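Local coordinates for protein Xaa-Pro dipeptidase (Pyrococcus horikoshii, PDB 1WY2) that probably cleaves dipeptides that carry proline at the C-terminal end, releasing proline and a nonpolar amino acid, as a homodimeric two-metal peptidase of the M24B family, at residues 29-32 / 38-41; 54-57 / 63-66; 249-254 / 313-318; 262-267 / 283-288. All blocks are in the same frame, centred on the assembly; numbering follows the deposited sequence. Where two conformers were deposited one is given.

Contact 1: 29-32 / 38-41; sequences PNVY and SPLA
Val31 CG1 abuts the Pro39 ring where the helix around 29-32 is faced by the chain that has just left it. This methyl stands anti to the backbone N (chi1 172°), which sends it out to the proline; it lies 4.0 Å from Pro39 CD and 4.1 Å from Pro39 CG. Both residues are buried, and the hydrophobic patch continues beyond them: Val31 also packs on Ile25 and Leu54, and Pro39 on Val56. The pair therefore lies in the apolar layer between helix 28-35 and the mixed beta sheet of the Creatinase/Prolidase N-terminal domain, and the turn after the helix is folded back onto that layer. The other half of the contact is looser and partly exposed. Here Ser38 OG approaches the Tyr32 ring obliquely, 3.5 Å from Tyr32 CD1 and 4.1 Å from Tyr32 CE1, with no hydrogen bond between the two segments. With CG anti to the backbone N (chi1 175°), the Tyr32 ring presents CD1 to Ser38, apart from the Val31-Pro39 touch. His219 stacks on the Tyr32 ring and also touches Ser38. Farther along the loop, exposed Leu40 packs on His195 of the second subunit, while the backbone N of Ala41 is hydrogen-bonded to Glu60.

Contact 2: 54-57 / 63-66; sequences LYVP and MAKE
The backbone of Val56 is hydrogen-bonded to Glu73 and Phe75, and that of Leu54 to Pro71 and Glu73, which ties the strand 54-57 edgewise to its neighbour while the side chains of Leu54 and Val56 meet Ala64 of the helix. No polar bond joins the two segments themselves; the touch is wholly aliphatic and centres on one methyl group. Ala64 CB points at the strand and faces both branches of Val56, at 4.1 Å from Val56 CG2 and 4.2 Å from Val56 CG1. In Val56, CG1 lies anti to the carbonyl carbon (chi1 -61°) and CG2 between the backbone N and the carbonyl carbon, which turns both methyls to Ala64. Leu54, two residues earlier on the same side of the strand, adds a more distant touch of 4.3 Å from its CD2 to Ala64 CB. Strand 51-57, helix 58-67 and strand 72-75 make a beta-alpha-beta unit, and the helix packs on the first of its two parallel strands through this alanine. All three touching residues are buried. Val72 packs on Val56, and Ile45 on Leu54.

Contact 3: 249-254 / 313-318; sequences KKAVES and ITIEPG. With ZN (zinc ion), chain E.
Ile315 turns its CG2 methyl into the helix 249-254, where Ala251 and Val252 receive it, within the catalytic domain of the M24 metallopeptidases, the pita-bread fold. Ala251 CB points at the strand and comes to 3.5 Å from Ile315 CG2, a snug methyl-to-methyl touch. Val252 arrives differently: its side chain crosses that of Ile315 obliquely, with Val252 CG2 3.9 Å from Ile315 CG2 and 4.0 Å from Ile315 CB. The position of Ile315 CG2 anti to the backbone N (chi1 -62°, measured to CG1) points this short branch at both helix residues. Leu285 packs on Ala251 too, and Ile333 on Ile315, which carries the buried apolar layer from the helix across the sheet. Thr314 and Glu316, on either side of Ile315 in sequence, turn their side chains to the metal side of the strand, where only Glu316 of the two binds. Glu316 runs straight past CG (chi2 -177°) and binds zinc through OE2 at 2.2 Å, in a site shared with Asp223, His287 and Glu330. Thr314 OG1 donates to Glu316 OE2 over 3.0 Å and accepts from the backbone N of His287, making it a second-shell link between two metal ligands. A valine at Thr314 would probably leave both the carboxylate oxygen and the His287 N-H without this partner, and Glu316 less firmly positioned. Thr314 OG1 reaches Glu316 OE2 on its anti side, 26° out of the carboxylate plane.

Contact 4: 262-267 / 283-288; sequences KELDSI and HSLGHG. With ZN (zinc ion), chain E.
Asp265 and Leu285 both place CG anti to the backbone N (chi1 173° and 178°), and the two side chains run alongside one another, head to tail. The aspartate thus reaches back to the loop, where the backbone N of Leu285 donates to Asp265 OD2 over 3.1 Å; the oxygen is met nearly along its C-O axis, though the angle at the hydrogen is only 141°. The same oxygen lies 3.5 Å from Leu285 CB. In return, the leucine brings CD2 to the helix, 3.4 Å from the backbone O of Leu264 and 4.0 Å from Leu264 CG, and the two leucines cross at about a right angle. Ile315 packs on both, so helix 261-274 and the loop share one buried apolar layer with strand 312-321. The other carboxylate oxygen, Asp265 OD1, forms a salt bridge with Arg269 and a hydrogen bond with Gln301; Arg269 also bonds the carbonyl of His283. With an alanine in place of Asp265, the Leu285 N-H would probably lose its acceptor and Arg269 its charged mate, leaving the loop freer to shift. Leu285 and Gly286 form a classic beta bulge opposite Val299, just ahead of His287, a ligand of the metal. His287 NE2 binds zinc at 2.1 Å, and ND1 donates to Gly288 O, which lies near the ring plane. One ring nitrogen is thus held by a carbonyl and the other by the metal, which would hold the imidazole against rotation at the site.

Overall arrangement
From the N terminus, contact 1 closes the short turn after helix 28-35, and contact 2 then closes the step from strand 51-57 into helix 58-67. They follow in series yet touch through side chains of one apolar layer in the N-terminal domain. In the M24 domain, contact 3 spans a far longer loop, from helix 235-254 to strand 312-321, and contact 4 lies wholly within that span, tying helix 261-274 to the loop leading into strand 286-288. Strand 312-321 pairs by backbone bonds with residues 285-287, so contacts 3 and 4 touch. Their centres are about 8 Å apart and both border the same zinc ion; those of contacts 1 and 3 are about 32 Å apart.

Contact 1: 29-32 / 38-41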
loop_
_atom_site.group_PDB
_atom_site.type_symbol
_atom_site.label_atom_id
_atom_site.label_comp_id
_atom_site.label_asym_id
_atom_site.label_seq_id
_atom_site.Cartn_x
_atom_site.Cartn_y
_atom_site.Cartn_z
ATOM N N PRO A 29 -1.609 11.103 -0.847
ATOM C CA PRO A 29 -2.946 11.687 -0.692
ATOM C C PRO A 29 -2.917 13.199 -0.467
ATOM O O PRO A 29 -3.781 13.920 -0.972
ATOM C CB PRO A 29 -3.532 10.915 0.495
ATOM C CG PRO A 29 -2.322 10.484 1.267
ATOM C CD PRO A 29 -1.356 10.080 0.182
ATOM N N ASN A 30 -1.924 13.681 0.276
ATOM C CA ASN A 30 -1.816 15.113 0.533
ATOM C C ASN A 30 -1.359 15.875 -0.702
ATOM O O ASN A 30 -1.806 16.998 -0.948
ATOM C CB ASN A 30 -0.865 15.380 1.704
ATOM C CG ASN A 30 -1.423 14.877 3.017
ATOM O OD1 ASN A 30 -2.632 14.910 3.229
ATOM N ND2 ASN A 30 -0.551 14.424 3.908
ATOM N N VAL A 31 -0.466 15.277 -1.481
ATOM C CA VAL A 31 -0.000 15.935 -2.696
ATOM C C VAL A 31 -1.188 16.101 -3.636
ATOM O O VAL A 31 -1.354 17.143 -4.270
ATOM C CB VAL A 31 1.099 15.114 -3.396
ATOM C CG1 VAL A 31 1.433 15.731 -4.753
ATOM C CG2 VAL A 31 2.333 15.073 -2.519
ATOM N N TYR A 32 -2.023 15.070 -3.721
ATOM C CA TYR A 32 -3.198 15.128 -4.583
ATOM C C TYR A 32 -4.202 16.141 -4.047
ATOM O O TYR A 32 -4.763 16.945 -4.799
ATOM C CB TYR A 32 -3.880 13.758 -4.667
ATOM C CG TYR A 32 -5.172 13.810 -5.452
ATOM C CD1 TYR A 32 -5.156 13.967 -6.836
ATOM C CD2 TYR A 32 -6.408 13.788 -4.804
ATOM C CE1 TYR A 32 -6.338 14.108 -7.557
ATOM C CE2 TYR A 32 -7.601 13.930 -5.519
ATOM C CZ TYR A 32 -7.554 14.091 -6.894
ATOM O OH TYR A 32 -8.723 14.258 -7.610
ATOM N N SER A 38 -0.951 13.424 -9.163
ATOM C CA SER A 38 -0.731 12.115 -8.553
ATOM C C SER A 38 0.591 11.482 -8.988
ATOM O O SER A 38 0.605 10.416 -9.608
ATOM C CB SER A 38 -1.885 11.174 -8.902
ATOM O OG SER A 38 -3.121 11.701 -8.465
ATOM N N PRO A 39 1.722 12.130 -8.669
ATOM C CA PRO A 39 3.019 11.571 -9.058
ATOM C C PRO A 39 3.262 10.224 -8.386
ATOM O O PRO A 39 3.437 10.147 -7.170
ATOM C CB PRO A 39 4.005 12.643 -8.605
ATOM C CG PRO A 39 3.320 13.242 -7.414
ATOM C CD PRO A 39 1.898 13.371 -7.895
ATOM N N LEU A 40 3.260 9.165 -9.188
ATOM C CA LEU A 40 3.495 7.802 -8.704
ATOM C C LEU A 40 4.857 7.702 -8.022
ATOM O O LEU A 40 5.017 7.134 -6.949
ATOM C CB LEU A 40 3.458 6.832 -9.888
ATOM C CG LEU A 40 2.110 6.822 -10.606
ATOM C CD1 LEU A 40 1.897 8.077 -11.456
ATOM C CD2 LEU A 40 1.957 5.630 -11.546
ATOM N N ALA A 41 5.864 8.249 -8.715
ATOM C CA ALA A 41 7.162 8.399 -8.094
ATOM C C ALA A 41 7.091 9.483 -7.015
ATOM O O ALA A 41 6.051 9.775 -6.439
ATOM C CB ALA A 41 8.156 8.831 -9.167
#

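Contact 2: 54-57 / 63-66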
loop_
_atom_site.group_PDB
_atom_site.type_symbol
_atom_site.label_atom_id
_atom_site.label_comp_id
_atom_site.label_asym_id
_atom_site.label_seq_id
_atom_site.Cartn_x
_atom_site.Cartn_y
_atom_site.Cartn_z
ATOM N N LEU A 54 5.474 22.299 -7.105
ATOM C CA LEU A 54 5.455 20.841 -7.062
ATOM C C LEU A 54 6.688 20.333 -7.801
ATOM O O LEU A 54 6.812 20.520 -9.009
ATOM C CB LEU A 54 4.191 20.297 -7.734
ATOM C CG LEU A 54 4.144 18.778 -7.941
ATOM C CD1 LEU A 54 4.192 18.064 -6.595
ATOM C CD2 LEU A 54 2.886 18.406 -8.702
ATOM N N TYR A 55 7.604 19.708 -7.066
ATOM C CA TYR A 55 8.822 19.161 -7.662
ATOM C C TYR A 55 8.634 17.675 -7.914
ATOM O O TYR A 55 8.197 16.943 -7.026
ATOM C CB TYR A 55 10.022 19.356 -6.734
ATOM C CG TYR A 55 10.391 20.794 -6.479
ATOM C CD1 TYR A 55 9.744 21.539 -5.493
ATOM C CD2 TYR A 55 11.391 21.416 -7.227
ATOM C CE1 TYR A 55 10.086 22.872 -5.259
ATOM C CE2 TYR A 55 11.739 22.742 -7.003
ATOM C CZ TYR A 55 11.086 23.463 -6.017
ATOM O OH TYR A 55 11.450 24.769 -5.782
ATOM N N VAL A 56 8.966 17.226 -9.119
ATOM C CA VAL A 56 8.819 15.815 -9.458
ATOM C C VAL A 56 9.970 15.306 -10.317
ATOM O O VAL A 56 10.670 16.088 -10.963
ATOM C CB VAL A 56 7.505 15.559 -10.228
ATOM C CG1 VAL A 56 6.309 15.949 -9.375
ATOM C CG2 VAL A 56 7.505 16.342 -11.528
ATOM N N PRO A 57 10.192 13.982 -10.314
ATOM C CA PRO A 57 11.265 13.383 -11.113
ATOM C C PRO A 57 10.896 13.522 -12.589
ATOM O O PRO A 57 9.730 13.730 -12.921
ATOM C CB PRO A 57 11.261 11.924 -10.659
ATOM C CG PRO A 57 10.756 12.002 -9.249
ATOM C CD PRO A 57 9.624 12.994 -9.379
ATOM N N MET A 63 3.095 14.377 -16.897
ATOM C CA MET A 63 1.771 14.119 -16.347
ATOM C C MET A 63 1.431 15.102 -15.231
ATOM O O MET A 63 0.300 15.582 -15.145
ATOM C CB MET A 63 1.687 12.686 -15.816
ATOM C CG MET A 63 0.305 12.298 -15.320
ATOM S SD MET A 63 -0.963 12.553 -16.581
ATOM C CE MET A 63 -0.674 11.126 -17.641
ATOM N N ALA A 64 2.411 15.399 -14.384
ATOM C CA ALA A 64 2.207 16.329 -13.277
ATOM C C ALA A 64 1.848 17.702 -13.827
ATOM O O ALA A 64 0.921 18.357 -13.348
ATOM C CB ALA A 64 3.472 16.415 -12.427
ATOM N N LYS A 65 2.590 18.127 -14.845
ATOM C CA LYS A 65 2.372 19.415 -15.488
ATOM C C LYS A 65 0.939 19.527 -16.001
ATOM O O LYS A 65 0.351 20.608 -16.004
ATOM C CB LYS A 65 3.353 19.576 -16.654
ATOM C CG LYS A 65 3.144 20.817 -17.505
ATOM C CD LYS A 65 4.109 20.825 -18.684
ATOM C CE LYS A 65 3.844 22.000 -19.613
ATOM N NZ LYS A 65 4.753 21.988 -20.796
ATOM N N GLU A 66 0.379 18.399 -16.421
ATOM C CA GLU A 66 -0.974 18.365 -16.956
ATOM C C GLU A 66 -2.089 18.346 -15.907
ATOM O O GLU A 66 -3.178 18.867 -16.153
ATOM C CB GLU A 66 -1.129 17.148 -17.872
ATOM C CG GLU A 66 -2.488 17.029 -18.541
ATOM C CD GLU A 66 -2.620 15.755 -19.356
ATOM O OE1 GLU A 66 -1.759 15.512 -20.228
ATOM O OE2 GLU A 66 -3.589 14.997 -19.126
#

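Contact 3: 249-254 / 313-318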
loop_
_atom_site.group_PDB
_atom_site.type_symbol
_atom_site.label_atom_id
_atom_site.label_comp_id
_atom_site.label_asym_id
_atom_site.label_seq_id
_atom_site.Cartn_x
_atom_site.Cartn_y
_atom_site.Cartn_z
ATOM N N LYS A 249 -26.830 0.191 15.247
ATOM C CA LYS A 249 -27.974 1.060 14.989
ATOM C C LYS A 249 -28.020 2.238 15.954
ATOM O O LYS A 249 -28.255 3.377 15.545
ATOM C CB LYS A 249 -29.279 0.268 15.089
ATOM C CG LYS A 249 -29.556 -0.628 13.896
ATOM C CD LYS A 249 -30.870 -1.377 14.072
ATOM C CE LYS A 249 -32.037 -0.414 14.258
ATOM N NZ LYS A 249 -33.311 -1.132 14.547
ATOM N N LYS A 250 -27.790 1.962 17.234
ATOM C CA LYS A 250 -27.813 3.006 18.252
ATOM C C LYS A 250 -26.708 4.034 18.007
ATOM O O LYS A 250 -26.937 5.238 18.122
ATOM C CB LYS A 250 -27.650 2.390 19.644
ATOM C CG LYS A 250 -27.802 3.384 20.791
ATOM C CD LYS A 250 -29.205 3.968 20.830
ATOM C CE LYS A 250 -29.382 4.905 22.012
ATOM N NZ LYS A 250 -30.760 5.466 22.065
ATOM N N ALA A 251 -25.516 3.560 17.657
ATOM C CA ALA A 251 -24.400 4.463 17.401
ATOM C C ALA A 251 -24.691 5.360 16.202
ATOM O O ALA A 251 -24.456 6.564 16.255
ATOM C CB ALA A 251 -23.118 3.671 17.171
ATOM N N VAL A 252 -25.201 4.780 15.120
ATOM C CA VAL A 252 -25.515 5.573 13.936
ATOM C C VAL A 252 -26.557 6.639 14.281
ATOM O O VAL A 252 -26.436 7.795 13.875
ATOM C CB VAL A 252 -26.065 4.694 12.788
ATOM C CG1 VAL A 252 -26.528 5.576 11.639
ATOM C CG2 VAL A 252 -24.983 3.728 12.299
ATOM N N GLU A 253 -27.577 6.246 15.038
ATOM C CA GLU A 253 -28.637 7.171 15.439
ATOM C C GLU A 253 -28.136 8.268 16.378
ATOM O O GLU A 253 -28.741 9.340 16.464
ATOM C CB GLU A 253 -29.776 6.406 16.125
ATOM C CG GLU A 253 -30.491 5.405 15.228
ATOM C CD GLU A 253 -31.428 4.484 15.996
ATOM O OE1 GLU A 253 -32.097 3.642 15.353
ATOM O OE2 GLU A 253 -31.494 4.587 17.241
ATOM N N SER A 254 -27.038 7.998 17.077
ATOM C CA SER A 254 -26.459 8.952 18.021
ATOM C C SER A 254 -25.417 9.874 17.394
ATOM O O SER A 254 -25.038 10.887 17.988
ATOM C CB SER A 254 -25.822 8.200 19.193
ATOM O OG SER A 254 -26.777 7.398 19.867
ATOM N N ILE A 313 -17.275 9.206 8.671
ATOM C CA ILE A 313 -16.699 8.178 9.532
ATOM C C ILE A 313 -17.430 6.860 9.396
ATOM O O ILE A 313 -18.540 6.802 8.868
ATOM C CB ILE A 313 -16.780 8.585 11.022
ATOM C CG1 ILE A 313 -18.243 8.840 11.416
ATOM C CG2 ILE A 313 -15.933 9.819 11.272
ATOM C CD1 ILE A 313 -18.468 9.068 12.910
ATOM N N THR A 314 -16.800 5.793 9.866
ATOM C CA THR A 314 -17.449 4.495 9.840
ATOM C C THR A 314 -17.939 4.208 11.254
ATOM O O THR A 314 -17.418 4.755 12.227
ATOM C CB THR A 314 -16.487 3.358 9.431
ATOM O OG1 THR A 314 -15.421 3.268 10.386
ATOM C CG2 THR A 314 -15.922 3.602 8.036
ATOM N N ILE A 315 -18.959 3.367 11.349
ATOM C CA ILE A 315 -19.526 2.936 12.622
ATOM C C ILE A 315 -19.509 1.428 12.434
ATOM O O ILE A 315 -20.301 0.880 11.664
ATOM C CB ILE A 315 -20.979 3.440 12.800
ATOM C CG1 ILE A 315 -21.003 4.971 12.808
ATOM C CG2 ILE A 315 -21.571 2.902 14.097
ATOM C CD1 ILE A 315 -20.226 5.597 13.952
ATOM N N GLU A 316 -18.591 0.752 13.118
ATOM C CA GLU A 316 -18.461 -0.686 12.928
ATOM C C GLU A 316 -18.166 -1.530 14.159
ATOM O O GLU A 316 -17.078 -2.091 14.295
ATOM C CB GLU A 316 -17.384 -0.949 11.873
ATOM C CG GLU A 316 -16.033 -0.307 12.188
ATOM C CD GLU A 316 -15.014 -0.522 11.080
ATOM O OE1 GLU A 316 -14.834 -1.680 10.651
ATOM O OE2 GLU A 316 -14.389 0.466 10.638
ATOM N N PRO A 317 -19.138 -1.643 15.071
ATOM C CA PRO A 317 -18.903 -2.454 16.263
ATOM C C PRO A 317 -18.848 -3.926 15.860
ATOM O O PRO A 317 -19.340 -4.311 14.796
ATOM C CB PRO A 317 -20.112 -2.133 17.135
ATOM C CG PRO A 317 -21.204 -1.953 16.113
ATOM C CD PRO A 317 -20.512 -1.110 15.049
ATOM N N GLY A 318 -18.237 -4.747 16.705
ATOM C CA GLY A 318 -18.154 -6.163 16.409
ATOM C C GLY A 318 -17.885 -6.962 17.665
ATOM O O GLY A 318 -17.455 -6.408 18.677
HETATM ZN ZN ZN E . -13.650 0.371 8.527
#

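Contact 4: 262-267 / 283-288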
loop_
_atom_site.group_PDB
_atom_site.type_symbol
_atom_site.label_atom_id
_atom_site.label_comp_id
_atom_site.label_asym_id
_atom_site.label_seq_id
_atom_site.Cartn_x
_atom_site.Cartn_y
_atom_site.Cartn_z
ATOM N N LYS A 262 -15.057 9.901 21.372
ATOM C CA LYS A 262 -15.044 9.020 22.532
ATOM C C LYS A 262 -16.458 8.754 23.048
ATOM O O LYS A 262 -16.790 7.623 23.392
ATOM C CB LYS A 262 -14.192 9.629 23.649
ATOM C CG LYS A 262 -14.153 8.795 24.916
ATOM C CD LYS A 262 -13.282 9.437 25.986
ATOM C CE LYS A 262 -13.248 8.578 27.239
ATOM N NZ LYS A 262 -12.340 9.131 28.284
ATOM N N GLU A 263 -17.289 9.793 23.101
ATOM C CA GLU A 263 -18.662 9.629 23.569
ATOM C C GLU A 263 -19.445 8.731 22.616
ATOM O O GLU A 263 -20.286 7.945 23.047
ATOM C CB GLU A 263 -19.361 10.991 23.689
ATOM C CG GLU A 263 -18.733 11.909 24.733
ATOM C CD GLU A 263 -19.402 13.270 24.811
ATOM O OE1 GLU A 263 -19.732 13.839 23.748
ATOM O OE2 GLU A 263 -19.583 13.779 25.938
ATOM N N LEU A 264 -19.167 8.843 21.321
ATOM C CA LEU A 264 -19.855 8.015 20.334
ATOM C C LEU A 264 -19.394 6.561 20.462
ATOM O O LEU A 264 -20.206 5.634 20.398
ATOM C CB LEU A 264 -19.589 8.537 18.917
ATOM C CG LEU A 264 -20.274 7.795 17.766
ATOM C CD1 LEU A 264 -21.770 7.690 18.027
ATOM C CD2 LEU A 264 -20.012 8.532 16.459
ATOM N N ASP A 265 -18.092 6.357 20.648
ATOM C CA ASP A 265 -17.566 5.005 20.811
ATOM C C ASP A 265 -18.228 4.369 22.035
ATOM O O ASP A 265 -18.595 3.192 22.015
ATOM C CB ASP A 265 -16.037 5.042 20.977
ATOM C CG ASP A 265 -15.442 3.684 21.319
ATOM O OD1 ASP A 265 -15.527 3.269 22.497
ATOM O OD2 ASP A 265 -14.885 3.027 20.411
ATOM N N SER A 266 -18.405 5.162 23.088
ATOM C CA SER A 266 -19.017 4.676 24.324
ATOM C C SER A 266 -20.459 4.207 24.158
ATOM O O SER A 266 -20.901 3.295 24.858
ATOM C CB SER A 266 -18.956 5.758 25.405
ATOM O OG SER A 266 -17.615 6.023 25.782
ATOM N N ILE A 267 -21.198 4.825 23.243
ATOM C CA ILE A 267 -22.585 4.428 23.023
ATOM C C ILE A 267 -22.653 2.959 22.618
ATOM O O ILE A 267 -23.425 2.177 23.178
ATOM C CB ILE A 267 -23.253 5.279 21.915
ATOM C CG1 ILE A 267 -23.386 6.735 22.374
ATOM C CG2 ILE A 267 -24.618 4.700 21.567
ATOM C CD1 ILE A 267 -24.260 6.927 23.589
ATOM N N HIS A 283 -11.688 -3.547 19.245
ATOM C CA HIS A 283 -11.181 -2.493 18.379
ATOM C C HIS A 283 -12.061 -1.265 18.527
ATOM O O HIS A 283 -13.099 -1.323 19.181
ATOM C CB HIS A 283 -11.105 -2.955 16.910
ATOM C CG HIS A 283 -12.408 -3.418 16.332
ATOM N ND1 HIS A 283 -13.446 -2.558 16.041
ATOM C CD2 HIS A 283 -12.820 -4.649 15.946
ATOM C CE1 HIS A 283 -14.441 -3.239 15.498
ATOM N NE2 HIS A 283 -14.086 -4.510 15.430
ATOM N N SER A 284 -11.630 -0.153 17.946
ATOM C CA SER A 284 -12.383 1.090 18.021
ATOM C C SER A 284 -13.695 0.971 17.256
ATOM O O SER A 284 -13.850 0.099 16.403
ATOM C CB SER A 284 -11.555 2.236 17.439
ATOM O OG SER A 284 -11.220 1.980 16.088
ATOM N N LEU A 285 -14.639 1.855 17.559
ATOM C CA LEU A 285 -15.930 1.832 16.889
ATOM C C LEU A 285 -15.822 2.203 15.414
ATOM O O LEU A 285 -16.601 1.728 14.594
ATOM C CB LEU A 285 -16.903 2.794 17.574
ATOM C CG LEU A 285 -18.288 2.886 16.925
ATOM C CD1 LEU A 285 -18.970 1.521 16.973
ATOM C CD2 LEU A 285 -19.126 3.932 17.655
ATOM N N GLY A 286 -14.860 3.055 15.071
ATOM C CA GLY A 286 -14.735 3.450 13.682
ATOM C C GLY A 286 -13.571 4.358 13.361
ATOM O O GLY A 286 -12.730 4.645 14.213
ATOM N N HIS A 287 -13.541 4.825 12.118
ATOM C CA HIS A 287 -12.465 5.682 11.641
ATOM C C HIS A 287 -12.976 6.589 10.532
ATOM O O HIS A 287 -13.976 6.288 9.879
ATOM C CB HIS A 287 -11.331 4.804 11.093
ATOM C CG HIS A 287 -11.780 3.822 10.050
ATOM N ND1 HIS A 287 -11.927 4.158 8.720
ATOM C CD2 HIS A 287 -12.183 2.534 10.157
ATOM C CE1 HIS A 287 -12.403 3.120 8.054
ATOM N NE2 HIS A 287 -12.570 2.122 8.905
ATOM N N GLY A 288 -12.288 7.706 10.324
ATOM C CA GLY A 288 -12.683 8.605 9.257
ATOM C C GLY A 288 -12.333 7.964 7.929
ATOM O O GLY A 288 -11.491 7.063 7.867
HETATM ZN ZN ZN E . -13.650 0.371 8.527
#